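Local coordinates for protein lasso peptide isopeptidase AtxE2 (Asticcacaulis excentricus, PDB 5TXE) that hydrolyses the isopeptide bond of the threaded lasso peptides astexin-2 and astexin-3, converting them to linear peptides, at residues R520-T524 and F657-M662; T429-L433 and D511-D517; G449-P453 and R646-Y650; L405-R410 and H501-L506; A35-T39 and R396-P400. The protein carries 1 engineered substitution. Residues are numbered along the deposited sequence.

Interaction 1 of 5, residues R520-T524 and F657-M662; sequences RVGLT and FRFWLM
Leu-661, Arg-520 and Phe-657 supply most of the 298 Å² buried where the last turns of helix 643-662 cover strand 521-525. Over these short segments the axes come within 9.2 Å and their N-to-C directions differ by 148°, roughly antiparallel; the closest CA pairs are Arg-520 with Leu-661 (5.6 Å) and Gly-522 with Phe-657 (7.0 Å). Leu-661 (chi1 m, chi2 t) sets CD1 3.8 Å from Gly-522 N and CD2 4.2 Å from Val-521 N. One turn earlier, Phe-657 (chi1 m) brings CE1 to 3.6 Å from Gly-522 CA, while its ring edge meets Thr-524, CE2 to CG2 being 3.6 Å. A CB on Gly-522 would clash with that ring, which fits glycine here. At the corner the chain turns at Arg-520, that side chain (m, t, m) donates from NH1 to Leu-661 O at 2.9 Å and 167°; its NE is salt-bridged to Asp-517. As in the alpha/beta-hydrolase fold, a helix late in the domain packs on the strand leading to the nucleophile position. The chemistry implies close apolar packing against the Gly-522 backbone and the Thr-524 methyl, with an arginine satisfying a carbonyl in the C-terminal part of the helix.

Interaction 2 of 5, residues T429-L433 and D511-D517; sequences TRLPL and DRRGVID
This is a parallel beta bridge at the start of strand 431-436 in the central sheet of the hydrolase domain, made with the short strand 516-517 that follows helix 494-512. Leu-431 and Ile-516 are paired, CA to CA 4.4 Å. Leu-431 N donates to Val-515 O (2.8 Å, 174°) and Asp-517 N to Leu-431 O (2.9 Å, 159°), so Leu-431 bonds to the residues flanking Ile-516, as parallel pairing requires. Both side chains lie on one face of the sheet; Leu-433 CB packs 4.0 Å from Ile-516 CG2. The helix closes with a Schellman motif at Gly-514 (phi 72°, psi 18°), which turns the chain into the bridge. Arg-430, extended through chi2 and chi3 (both t), lays its guanidinium face over Gly-514 CA. Its NH1 donates to Ile-516 O (2.8 Å) and Asp-511 O (3.2 Å), and forms a salt bridge with Asp-511 OD1 at 3.1 Å. One cationic side chain thus gathers backbone and carboxylate oxygens around the helix-to-strand turn.

Interaction 3 of 5, residues G449-P453 and R646-Y650; sequences GDENP and RLAVY
From helix 643-662, Arg-646 (t, t, m) reaches the loop backbone: NE donates to Asp-450 O at 2.7 Å and 170°, and NH2 to Gly-449 O at 3.2 Å. Asp-450 OD2 lies 3.3 Å from Arg-646 NE but well out of the guanidinium plane, a purely electrostatic salt bridge; Glu-451 OE1 is salt-bridged to Lys-640. Tyr-650 OH donates a very short 2.4 Å bond to Asp-450 OD1, and a water donates to Asp-450 OD2 (2.6 Å) and Tyr-650 OH (2.8 Å). Positive phi at Gly-449 (79°) and Asp-450 (52°) turns the loop toward the helix. The loop joins strand 431-436 to helix 454-459 of the alpha/beta-hydrolase domain; Gly-449 lies about 7 Å from the side chain of engineered Ala-527, the nucleophile position, and about 8 Å from that of His-638, the inferred charge-relay histidine. Pro-453, the N-cap of helix 454-459, makes a CH-pi contact: CB lies 3.9 Å from the Tyr-650 ring centroid, 17° off the normal. Val-649 CG1 touches Glu-451 O (3.4 Å, van der Waals).

Interaction 4 of 5, residues L405-R410 and H501-L506; sequences LTLRNR and HTLEDL
An arginine lying across a histidine ring while facing two acids about one helical turn after that histidine is the striking feature here. Arg-410 (p, t) has CD 4.3 Å from the His-501 ring centroid, 24° off the normal, a CH-pi contact, and NE 3.3 Å from His-501 CG. The guanidinium joins Glu-504 and Asp-505 in a salt-bridge network: NH2 is 3.3 Å from Glu-504 OE1, a weak hydrogen bond, whereas NH1 and Asp-505 OD1 are modelled too close to be trusted. Arg-410 N also donates weakly to Asp-505 OD2 at 3.3 Å. Beside it Asn-409 (chi1 p) sends ND2 to Thr-502 OG1, 2.9 Å and 145°; its OD1 accepts from Asn-411 N, and Thr-502 OG1 is also bonded to Asn-498 O. Leu-407 (p, p) and Leu-405 (m, t) make the apolar side, Leu-407 CD2 lying 3.5 Å and Leu-405 CD1 4.2 Å from Leu-506 CD2. Strand 405-408 and helix 501-506 cross at 122° with axes 9.9 Å apart; nearest CA atoms are Asn-409 and Thr-502, 5.8 Å. Helix 494-512 thereby covers edge strand 401-408 of the alpha/beta-hydrolase domain's mixed sheet, and Leu-506 reaches onward to strands 414-421 and 463-467.

Interaction 5 of 5, residues A35-T39 and R396-P400; sequences APPVT and RYRLP
Val-38 (chi1 t) forms the apolar centre, its CG2 lying 3.7 Å from Tyr-397 CB and 4.0 Å from Leu-399 CD2. Tyr-397 (chi1 m) is the most covered residue of 396-400, and its CD1 packs 3.9 Å from Pro-36 CG and 3.5 Å from Pro-37 O. Pro-36 to Val-38 and Tyr-397 to Leu-399 are extended but form no regular strand: phi/psi is -68°/154° at Pro-36 and -109°/158° at Tyr-397. The touching parts, CA 35 to 38 and CA 396 to 399, run 59° apart, with nearest CA pairs Pro-36 with Tyr-397 (5.0 Å) and Pro-37 with Arg-398 (5.2 Å). In this surface contact of two loops, 35-39 precedes the run of four-stranded antiparallel sheets and leads into helix 40-44, while 396-400 follows it and leads into edge strand 401-408 of the hydrolase sheet. The two ends of that region thus meet beside the hydrolase domain, consistent with the propeller-plus-hydrolase architecture of the prolyl oligopeptidase family. Further out, Pro-36 CD lies 3.4 Å from Arg-396 O. At the polar edge Arg-398 N donates to Pro-36 O at 2.8 Å and 160°, and Tyr-397 CA makes a CA-H...O contact to that Pro-36 O at 3.2 Å.

How the interactions relate
Interactions 1 and 3 are buried and share helix 643-662, whose end makes a mainly apolar contact with the sheet, while its earlier turns bind a loop near the catalytic residues mostly by charge and hydrogen bonds. Interactions 2 and 4, partly buried, share helix 494-512 and combine leucine or isoleucine packing with arginine-acid pairs at their edges. Interactions 1, 2 and 4 all reach the mixed sheet; 1 and 2 meet directly, Gly-522 N lying 2.7 Å from Leu-433 O, as expected for neighbouring strands. Interaction 5, like interaction 1, has one cross-segment hydrogen bond and no salt bridge, but it joins two loops at the surface; its nearest atoms are about 6 Å from interaction 3.

Interaction 1 of 5, residues R520-T524 and F657-M662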
# COMPACT_ATOMS: atom_id res chain seq x y z
N ARG A 520 22.57 -13.39 -14.13
CA ARG A 520 21.27 -14.06 -13.87
C ARG A 520 20.39 -13.30 -12.89
O ARG A 520 19.98 -13.80 -11.84
CB ARG A 520 21.46 -15.53 -13.46
CG ARG A 520 22.16 -16.36 -14.54
CD ARG A 520 22.07 -17.84 -14.18
NE ARG A 520 22.89 -18.22 -13.04
CZ ARG A 520 22.56 -19.15 -12.12
NH1 ARG A 520 21.38 -19.76 -12.10
NH2 ARG A 520 23.43 -19.43 -11.15
N VAL A 521 20.10 -12.06 -13.27
CA VAL A 521 19.30 -11.16 -12.45
C VAL A 521 17.93 -10.87 -13.07
O VAL A 521 17.84 -10.38 -14.21
CB VAL A 521 20.01 -9.84 -12.22
CG1 VAL A 521 19.19 -8.98 -11.30
CG2 VAL A 521 21.37 -10.12 -11.60
N GLY A 522 16.91 -11.15 -12.27
CA GLY A 522 15.54 -10.91 -12.63
C GLY A 522 15.02 -9.69 -11.93
O GLY A 522 15.41 -9.39 -10.80
N LEU A 523 14.10 -8.99 -12.60
CA LEU A 523 13.51 -7.82 -12.04
C LEU A 523 11.98 -7.88 -12.12
O LEU A 523 11.46 -8.24 -13.16
CB LEU A 523 14.01 -6.61 -12.81
CG LEU A 523 13.51 -5.26 -12.40
CD1 LEU A 523 13.99 -4.88 -11.00
CD2 LEU A 523 14.00 -4.22 -13.39
N THR A 524 11.30 -7.49 -11.02
CA THR A 524 9.86 -7.45 -10.96
C THR A 524 9.43 -6.03 -10.63
O THR A 524 10.18 -5.28 -10.05
CB THR A 524 9.25 -8.37 -9.90
OG1 THR A 524 9.59 -7.93 -8.59
CG2 THR A 524 9.71 -9.76 -10.06
N PHE A 657 10.87 -17.24 -13.52
CA PHE A 657 12.27 -17.07 -13.12
C PHE A 657 13.06 -18.39 -13.03
O PHE A 657 14.21 -18.44 -13.44
CB PHE A 657 12.37 -16.27 -11.86
CG PHE A 657 12.10 -14.79 -12.05
CD1 PHE A 657 12.74 -14.09 -13.01
CD2 PHE A 657 11.13 -14.17 -11.32
CE1 PHE A 657 12.45 -12.76 -13.22
CE2 PHE A 657 10.85 -12.83 -11.49
CZ PHE A 657 11.53 -12.12 -12.41
N ARG A 658 12.43 -19.47 -12.60
CA ARG A 658 13.10 -20.78 -12.65
C ARG A 658 13.45 -21.18 -14.07
O ARG A 658 14.53 -21.74 -14.32
CB ARG A 658 12.27 -21.88 -12.04
CG ARG A 658 12.17 -21.77 -10.54
CD ARG A 658 11.39 -22.94 -9.92
NE ARG A 658 12.20 -24.14 -9.92
CZ ARG A 658 11.85 -25.34 -10.35
NH1 ARG A 658 10.62 -25.62 -10.78
NH2 ARG A 658 12.76 -26.30 -10.30
N PHE A 659 12.55 -20.88 -15.01
CA PHE A 659 12.77 -21.23 -16.40
C PHE A 659 13.93 -20.43 -16.98
O PHE A 659 14.83 -21.02 -17.56
CB PHE A 659 11.47 -21.07 -17.24
CG PHE A 659 11.62 -21.39 -18.72
CD1 PHE A 659 11.50 -22.66 -19.18
CD2 PHE A 659 11.90 -20.40 -19.62
CE1 PHE A 659 11.68 -22.95 -20.52
CE2 PHE A 659 12.03 -20.66 -20.96
CZ PHE A 659 11.92 -21.94 -21.41
N TRP A 660 13.91 -19.11 -16.87
CA TRP A 660 14.87 -18.31 -17.54
C TRP A 660 16.14 -18.16 -16.79
O TRP A 660 17.18 -18.00 -17.44
CB TRP A 660 14.36 -16.92 -17.79
CG TRP A 660 13.18 -16.89 -18.71
CD1 TRP A 660 11.88 -16.70 -18.37
CD2 TRP A 660 13.23 -17.00 -20.13
NE1 TRP A 660 11.10 -16.66 -19.51
CE2 TRP A 660 11.91 -16.85 -20.60
CE3 TRP A 660 14.26 -17.21 -21.05
CZ2 TRP A 660 11.60 -16.91 -21.93
CZ3 TRP A 660 13.96 -17.28 -22.38
CH2 TRP A 660 12.62 -17.14 -22.81
N LEU A 661 16.12 -18.19 -15.46
CA LEU A 661 17.34 -17.99 -14.69
C LEU A 661 17.96 -19.25 -14.15
O LEU A 661 19.10 -19.20 -13.80
CB LEU A 661 17.13 -17.05 -13.51
CG LEU A 661 16.54 -15.70 -13.83
CD1 LEU A 661 16.32 -14.91 -12.54
CD2 LEU A 661 17.34 -14.86 -14.78
N MET A 662 17.21 -20.37 -14.06
CA MET A 662 17.76 -21.66 -13.65
C MET A 662 17.66 -22.74 -14.72
O MET A 662 18.19 -23.81 -14.50
CB MET A 662 17.06 -22.18 -12.37
CG MET A 662 17.32 -21.36 -11.11
SD MET A 662 16.30 -21.95 -9.78
CE MET A 662 16.84 -21.02 -8.39

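Interaction 2 of 5, residues T429-L433 and D511-D517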
# COMPACT_ATOMS: atom_id res chain seq x y z
N THR A 429 28.39 -20.05 -2.66
CA THR A 429 27.44 -20.41 -3.69
C THR A 429 27.02 -19.12 -4.39
O THR A 429 26.49 -18.22 -3.71
CB THR A 429 26.18 -21.07 -3.03
OG1 THR A 429 26.59 -22.17 -2.21
CG2 THR A 429 25.17 -21.56 -4.08
N ARG A 430 27.23 -19.01 -5.70
CA ARG A 430 26.71 -17.84 -6.45
C ARG A 430 25.30 -18.08 -6.97
O ARG A 430 25.11 -18.91 -7.82
CB ARG A 430 27.54 -17.51 -7.65
CG ARG A 430 28.64 -16.54 -7.36
CD ARG A 430 29.30 -16.04 -8.63
NE ARG A 430 30.53 -15.37 -8.28
CZ ARG A 430 30.64 -14.10 -7.88
NH1 ARG A 430 29.60 -13.27 -7.79
NH2 ARG A 430 31.83 -13.64 -7.56
N LEU A 431 24.32 -17.33 -6.46
CA LEU A 431 22.89 -17.55 -6.79
C LEU A 431 22.32 -16.65 -7.90
O LEU A 431 22.79 -15.57 -8.11
CB LEU A 431 22.05 -17.31 -5.56
CG LEU A 431 22.34 -18.27 -4.40
CD1 LEU A 431 21.69 -17.72 -3.17
CD2 LEU A 431 21.83 -19.68 -4.65
N PRO A 432 21.27 -17.12 -8.60
CA PRO A 432 20.48 -16.16 -9.39
C PRO A 432 19.72 -15.24 -8.43
O PRO A 432 19.43 -15.60 -7.29
CB PRO A 432 19.56 -17.05 -10.19
CG PRO A 432 19.33 -18.24 -9.30
CD PRO A 432 20.68 -18.47 -8.60
N LEU A 433 19.49 -14.03 -8.87
CA LEU A 433 18.87 -13.03 -8.07
C LEU A 433 17.55 -12.57 -8.67
O LEU A 433 17.45 -12.34 -9.90
CB LEU A 433 19.80 -11.84 -8.03
CG LEU A 433 19.32 -10.59 -7.26
CD1 LEU A 433 19.10 -10.83 -5.80
CD2 LEU A 433 20.28 -9.44 -7.44
N ASP A 511 27.34 -8.82 -5.98
CA ASP A 511 28.32 -9.45 -6.87
C ASP A 511 29.74 -9.53 -6.24
O ASP A 511 30.32 -10.58 -6.20
CB ASP A 511 28.39 -8.68 -8.18
CG ASP A 511 29.29 -9.34 -9.23
OD1 ASP A 511 29.75 -10.48 -9.05
OD2 ASP A 511 29.53 -8.70 -10.28
N ARG A 512 30.22 -8.44 -5.69
CA ARG A 512 31.51 -8.42 -4.98
C ARG A 512 31.51 -9.36 -3.80
O ARG A 512 32.50 -9.99 -3.55
CB ARG A 512 31.85 -7.00 -4.50
CG ARG A 512 32.24 -6.10 -5.66
CD ARG A 512 32.63 -4.67 -5.24
NE ARG A 512 32.02 -3.64 -6.12
CZ ARG A 512 32.33 -3.48 -7.42
NH1 ARG A 512 33.22 -4.29 -8.01
NH2 ARG A 512 31.74 -2.52 -8.15
N ARG A 513 30.41 -9.48 -3.07
CA ARG A 513 30.35 -10.43 -1.98
C ARG A 513 30.31 -11.89 -2.47
O ARG A 513 30.36 -12.80 -1.65
CB ARG A 513 29.17 -10.13 -1.05
CG ARG A 513 29.41 -8.82 -0.28
CD ARG A 513 28.16 -8.26 0.38
NE ARG A 513 27.53 -9.28 1.21
CZ ARG A 513 26.62 -9.03 2.14
NH1 ARG A 513 26.23 -7.78 2.43
NH2 ARG A 513 26.09 -10.05 2.81
N GLY A 514 30.24 -12.15 -3.76
CA GLY A 514 30.16 -13.52 -4.22
C GLY A 514 28.82 -14.17 -3.93
O GLY A 514 28.70 -15.39 -3.95
N VAL A 515 27.79 -13.37 -3.67
CA VAL A 515 26.46 -13.93 -3.38
C VAL A 515 25.62 -14.25 -4.65
O VAL A 515 24.82 -15.18 -4.68
CB VAL A 515 25.68 -12.98 -2.46
CG1 VAL A 515 24.27 -13.48 -2.23
CG2 VAL A 515 26.43 -12.82 -1.17
N ILE A 516 25.82 -13.50 -5.72
CA ILE A 516 24.95 -13.64 -6.90
C ILE A 516 25.73 -13.71 -8.18
O ILE A 516 26.87 -13.26 -8.26
CB ILE A 516 24.01 -12.45 -7.06
CG1 ILE A 516 24.79 -11.14 -7.15
CG2 ILE A 516 23.08 -12.32 -5.88
CD1 ILE A 516 24.41 -10.25 -8.29
N ASP A 517 25.10 -14.28 -9.20
CA ASP A 517 25.66 -14.28 -10.54
C ASP A 517 25.03 -13.13 -11.30
O ASP A 517 23.82 -13.16 -11.56
CB ASP A 517 25.31 -15.63 -11.17
CG ASP A 517 25.70 -15.73 -12.61
OD1 ASP A 517 26.22 -14.73 -13.17
OD2 ASP A 517 25.48 -16.83 -13.17

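Interaction 3 of 5, residues G449-P453 and R646-Y650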
# COMPACT_ATOMS: atom_id res chain seq x y z
N GLY A 449 2.06 -4.04 -3.73
CA GLY A 449 0.90 -4.68 -4.37
C GLY A 449 0.75 -6.16 -4.16
O GLY A 449 -0.17 -6.77 -4.67
N ASP A 450 1.64 -6.74 -3.40
CA ASP A 450 1.62 -8.16 -3.09
C ASP A 450 1.54 -9.05 -4.35
O ASP A 450 0.59 -9.81 -4.53
CB ASP A 450 0.50 -8.50 -2.07
CG ASP A 450 0.62 -9.96 -1.54
OD1 ASP A 450 1.58 -10.66 -2.00
OD2 ASP A 450 -0.26 -10.41 -0.76
N GLU A 451 2.55 -8.94 -5.20
CA GLU A 451 2.56 -9.60 -6.50
C GLU A 451 3.72 -10.59 -6.65
O GLU A 451 3.68 -11.45 -7.53
CB GLU A 451 2.89 -8.58 -7.59
CG GLU A 451 1.84 -7.91 -8.39
CD GLU A 451 0.84 -8.82 -9.13
OE1 GLU A 451 0.88 -9.00 -10.43
OE2 GLU A 451 -0.08 -9.19 -8.38
N ASN A 452 4.80 -10.36 -5.92
CA ASN A 452 6.02 -11.11 -6.18
C ASN A 452 6.50 -11.74 -4.90
O ASN A 452 6.99 -11.03 -4.03
CB ASN A 452 7.08 -10.19 -6.77
CG ASN A 452 6.68 -9.70 -8.17
OD1 ASN A 452 6.84 -10.42 -9.14
ND2 ASN A 452 6.12 -8.48 -8.25
N PRO A 453 6.39 -13.06 -4.80
CA PRO A 453 6.41 -13.73 -3.48
C PRO A 453 7.85 -13.98 -2.91
O PRO A 453 8.59 -14.85 -3.41
CB PRO A 453 5.71 -15.04 -3.78
CG PRO A 453 6.06 -15.32 -5.17
CD PRO A 453 6.15 -14.01 -5.88
N ARG A 646 -4.06 -14.19 -7.16
CA ARG A 646 -2.76 -13.90 -6.53
C ARG A 646 -1.92 -15.13 -6.49
O ARG A 646 -0.75 -15.09 -6.82
CB ARG A 646 -2.97 -13.35 -5.14
CG ARG A 646 -1.68 -13.19 -4.29
CD ARG A 646 -1.86 -12.20 -3.12
NE ARG A 646 -1.79 -10.83 -3.63
CZ ARG A 646 -2.82 -10.01 -3.81
NH1 ARG A 646 -4.08 -10.33 -3.43
NH2 ARG A 646 -2.59 -8.84 -4.38
N LEU A 647 -2.52 -16.26 -6.13
CA LEU A 647 -1.76 -17.49 -6.08
C LEU A 647 -1.20 -17.87 -7.43
O LEU A 647 -0.09 -18.35 -7.55
CB LEU A 647 -2.62 -18.62 -5.50
CG LEU A 647 -1.93 -19.99 -5.45
CD1 LEU A 647 -0.68 -19.92 -4.62
CD2 LEU A 647 -2.84 -21.07 -4.86
N ALA A 648 -2.01 -17.67 -8.48
CA ALA A 648 -1.62 -18.00 -9.83
C ALA A 648 -0.51 -17.06 -10.31
O ALA A 648 0.40 -17.47 -10.95
CB ALA A 648 -2.82 -17.89 -10.72
N VAL A 649 -0.58 -15.80 -9.92
CA VAL A 649 0.48 -14.86 -10.20
C VAL A 649 1.82 -15.29 -9.52
O VAL A 649 2.85 -15.38 -10.17
CB VAL A 649 0.09 -13.47 -9.72
CG1 VAL A 649 1.28 -12.49 -9.77
CG2 VAL A 649 -0.99 -12.93 -10.64
N TYR A 650 1.76 -15.57 -8.21
CA TYR A 650 2.90 -16.10 -7.46
C TYR A 650 3.53 -17.27 -8.19
O TYR A 650 4.74 -17.29 -8.42
CB TYR A 650 2.48 -16.62 -6.10
CG TYR A 650 2.16 -15.62 -5.01
CD1 TYR A 650 2.36 -14.24 -5.14
CD2 TYR A 650 1.68 -16.07 -3.78
CE1 TYR A 650 2.04 -13.35 -4.11
CE2 TYR A 650 1.42 -15.20 -2.73
CZ TYR A 650 1.61 -13.86 -2.88
OH TYR A 650 1.36 -13.09 -1.79
O HOH W 1 -0.27 -12.75 0.44

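Interaction 4 of 5, residues L405-R410 and H501-L506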
# COMPACT_ATOMS: atom_id res chain seq x y z
N LEU A 405 20.69 -4.63 4.12
CA LEU A 405 21.81 -4.06 3.39
C LEU A 405 21.71 -2.56 3.48
O LEU A 405 20.61 -1.99 3.45
CB LEU A 405 21.76 -4.39 1.88
CG LEU A 405 21.73 -5.84 1.43
CD1 LEU A 405 21.43 -5.90 -0.06
CD2 LEU A 405 23.04 -6.52 1.73
N THR A 406 22.89 -1.92 3.49
CA THR A 406 22.98 -0.49 3.49
C THR A 406 24.12 -0.02 2.65
O THR A 406 25.21 -0.62 2.61
CB THR A 406 23.21 0.06 4.90
OG1 THR A 406 24.37 -0.53 5.44
CG2 THR A 406 22.00 -0.21 5.85
N LEU A 407 23.87 1.05 1.93
CA LEU A 407 24.89 1.67 1.18
C LEU A 407 24.51 3.11 0.86
O LEU A 407 23.38 3.56 1.14
CB LEU A 407 25.23 0.87 -0.08
CG LEU A 407 24.18 0.65 -1.17
CD1 LEU A 407 23.95 1.87 -2.06
CD2 LEU A 407 24.65 -0.53 -2.04
N ARG A 408 25.49 3.86 0.35
CA ARG A 408 25.24 5.19 -0.08
C ARG A 408 25.39 5.03 -1.55
O ARG A 408 26.31 4.35 -1.98
CB ARG A 408 26.26 6.17 0.47
CG ARG A 408 25.85 7.62 0.23
CD ARG A 408 26.84 8.61 0.84
NE ARG A 408 26.85 8.65 2.31
CZ ARG A 408 25.97 9.31 3.05
NH1 ARG A 408 24.92 9.93 2.51
NH2 ARG A 408 26.09 9.30 4.37
N ASN A 409 24.46 5.59 -2.30
CA ASN A 409 24.49 5.39 -3.73
C ASN A 409 25.39 6.43 -4.37
O ASN A 409 25.88 7.35 -3.69
CB ASN A 409 23.06 5.32 -4.33
CG ASN A 409 22.35 6.65 -4.44
OD1 ASN A 409 22.94 7.71 -4.30
ND2 ASN A 409 21.02 6.60 -4.68
N ARG A 410 25.58 6.28 -5.68
CA ARG A 410 26.46 7.16 -6.43
C ARG A 410 26.01 8.63 -6.42
O ARG A 410 26.80 9.53 -6.66
CB ARG A 410 26.73 6.61 -7.84
CG ARG A 410 25.56 6.16 -8.76
CD ARG A 410 26.13 5.94 -10.17
NE ARG A 410 25.78 4.74 -10.92
CZ ARG A 410 26.12 3.48 -10.63
NH1 ARG A 410 26.74 3.20 -9.52
NH2 ARG A 410 25.78 2.50 -11.46
N HIS A 501 20.37 3.34 -11.12
CA HIS A 501 21.76 3.30 -10.66
C HIS A 501 21.84 2.73 -9.29
O HIS A 501 22.79 2.02 -8.97
CB HIS A 501 22.36 4.68 -10.64
CG HIS A 501 22.68 5.26 -11.99
ND1 HIS A 501 23.20 4.51 -13.03
CD2 HIS A 501 22.61 6.53 -12.44
CE1 HIS A 501 23.41 5.30 -14.07
NE2 HIS A 501 23.06 6.52 -13.74
N THR A 502 20.83 2.97 -8.46
CA THR A 502 20.83 2.35 -7.11
C THR A 502 20.69 0.86 -7.19
O THR A 502 21.35 0.15 -6.47
CB THR A 502 19.71 2.92 -6.23
OG1 THR A 502 19.85 4.33 -6.15
CG2 THR A 502 19.76 2.35 -4.82
N LEU A 503 19.85 0.37 -8.08
CA LEU A 503 19.76 -1.07 -8.25
C LEU A 503 21.07 -1.68 -8.74
O LEU A 503 21.46 -2.75 -8.30
CB LEU A 503 18.66 -1.44 -9.25
CG LEU A 503 17.24 -1.25 -8.73
CD1 LEU A 503 16.28 -1.43 -9.85
CD2 LEU A 503 16.93 -2.23 -7.60
N GLU A 504 21.71 -1.01 -9.69
CA GLU A 504 23.00 -1.43 -10.19
C GLU A 504 24.07 -1.41 -9.05
O GLU A 504 24.83 -2.35 -8.94
CB GLU A 504 23.43 -0.59 -11.38
CG GLU A 504 22.57 -0.85 -12.64
CD GLU A 504 22.86 0.12 -13.79
OE1 GLU A 504 23.62 1.10 -13.60
OE2 GLU A 504 22.34 -0.11 -14.92
N ASP A 505 24.02 -0.43 -8.15
CA ASP A 505 24.92 -0.43 -6.97
C ASP A 505 24.66 -1.63 -6.09
O ASP A 505 25.60 -2.31 -5.68
CB ASP A 505 24.74 0.85 -6.15
CG ASP A 505 25.11 2.11 -6.92
OD1 ASP A 505 25.93 2.01 -7.85
OD2 ASP A 505 24.61 3.23 -6.62
N LEU A 506 23.40 -1.94 -5.82
CA LEU A 506 23.10 -3.08 -4.98
C LEU A 506 23.55 -4.38 -5.62
O LEU A 506 24.03 -5.29 -4.93
CB LEU A 506 21.62 -3.17 -4.61
CG LEU A 506 21.19 -2.03 -3.73
CD1 LEU A 506 19.66 -1.83 -3.77
CD2 LEU A 506 21.66 -2.33 -2.31

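Interaction 5 of 5, residues A35-T39 and R396-P400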
# COMPACT_ATOMS: atom_id res chain seq x y z
N ALA A 35 11.36 -29.27 8.95
CA ALA A 35 10.40 -28.11 9.05
C ALA A 35 9.96 -27.63 7.65
O ALA A 35 10.79 -27.38 6.78
CB ALA A 35 10.96 -26.94 9.85
N PRO A 36 8.64 -27.56 7.42
CA PRO A 36 8.20 -27.32 6.06
C PRO A 36 8.56 -25.92 5.51
O PRO A 36 8.74 -24.95 6.25
CB PRO A 36 6.68 -27.53 6.14
CG PRO A 36 6.34 -27.18 7.55
CD PRO A 36 7.51 -27.65 8.37
N PRO A 37 8.67 -25.82 4.21
CA PRO A 37 9.07 -24.62 3.55
C PRO A 37 7.87 -23.64 3.45
O PRO A 37 6.72 -24.06 3.51
CB PRO A 37 9.52 -25.16 2.21
CG PRO A 37 8.52 -26.25 1.92
CD PRO A 37 8.19 -26.84 3.25
N VAL A 38 8.13 -22.34 3.33
CA VAL A 38 7.10 -21.37 3.01
C VAL A 38 6.90 -21.33 1.52
O VAL A 38 7.80 -20.91 0.76
CB VAL A 38 7.48 -19.98 3.47
CG1 VAL A 38 6.38 -18.99 3.11
CG2 VAL A 38 7.65 -19.98 4.98
N THR A 39 5.73 -21.84 1.11
CA THR A 39 5.37 -21.95 -0.31
C THR A 39 4.37 -20.88 -0.71
O THR A 39 3.85 -20.15 0.15
CB THR A 39 4.73 -23.29 -0.58
OG1 THR A 39 3.56 -23.38 0.20
CG2 THR A 39 5.70 -24.44 -0.22
N ARG A 396 7.67 -22.29 13.03
CA ARG A 396 7.19 -23.60 12.47
C ARG A 396 7.67 -23.95 11.03
O ARG A 396 7.69 -25.10 10.65
CB ARG A 396 5.68 -23.64 12.46
CG ARG A 396 5.16 -23.68 13.87
CD ARG A 396 3.66 -23.86 14.01
NE ARG A 396 3.19 -23.12 15.18
CZ ARG A 396 1.91 -22.92 15.45
NH1 ARG A 396 0.98 -23.42 14.64
NH2 ARG A 396 1.56 -22.22 16.53
N TYR A 397 8.07 -22.95 10.25
CA TYR A 397 8.45 -23.15 8.88
C TYR A 397 9.95 -22.96 8.82
O TYR A 397 10.50 -22.35 9.70
CB TYR A 397 7.70 -22.15 7.99
CG TYR A 397 6.23 -22.49 7.79
CD1 TYR A 397 5.82 -23.38 6.81
CD2 TYR A 397 5.28 -21.90 8.57
CE1 TYR A 397 4.47 -23.70 6.65
CE2 TYR A 397 3.94 -22.20 8.42
CZ TYR A 397 3.53 -23.10 7.47
OH TYR A 397 2.18 -23.37 7.35
N ARG A 398 10.61 -23.50 7.82
CA ARG A 398 12.03 -23.22 7.63
C ARG A 398 12.14 -21.91 6.88
O ARG A 398 11.98 -21.85 5.66
CB ARG A 398 12.75 -24.36 6.88
CG ARG A 398 14.27 -24.40 7.14
CD ARG A 398 14.83 -25.84 7.05
NE ARG A 398 15.83 -26.18 6.01
CZ ARG A 398 17.10 -25.76 6.00
NH1 ARG A 398 17.52 -24.87 6.91
NH2 ARG A 398 17.93 -26.18 5.05
N LEU A 399 12.43 -20.87 7.64
CA LEU A 399 12.47 -19.55 7.13
C LEU A 399 13.80 -19.23 6.45
O LEU A 399 14.83 -19.64 6.89
CB LEU A 399 12.23 -18.56 8.24
CG LEU A 399 10.87 -18.61 8.88
CD1 LEU A 399 10.81 -17.55 9.97
CD2 LEU A 399 9.75 -18.36 7.92
N PRO A 400 13.74 -18.51 5.33
CA PRO A 400 14.92 -17.91 4.72
C PRO A 400 15.63 -17.03 5.70
O PRO A 400 15.05 -16.57 6.71
CB PRO A 400 14.33 -17.01 3.62
CG PRO A 400 13.06 -17.66 3.25
CD PRO A 400 12.52 -18.23 4.54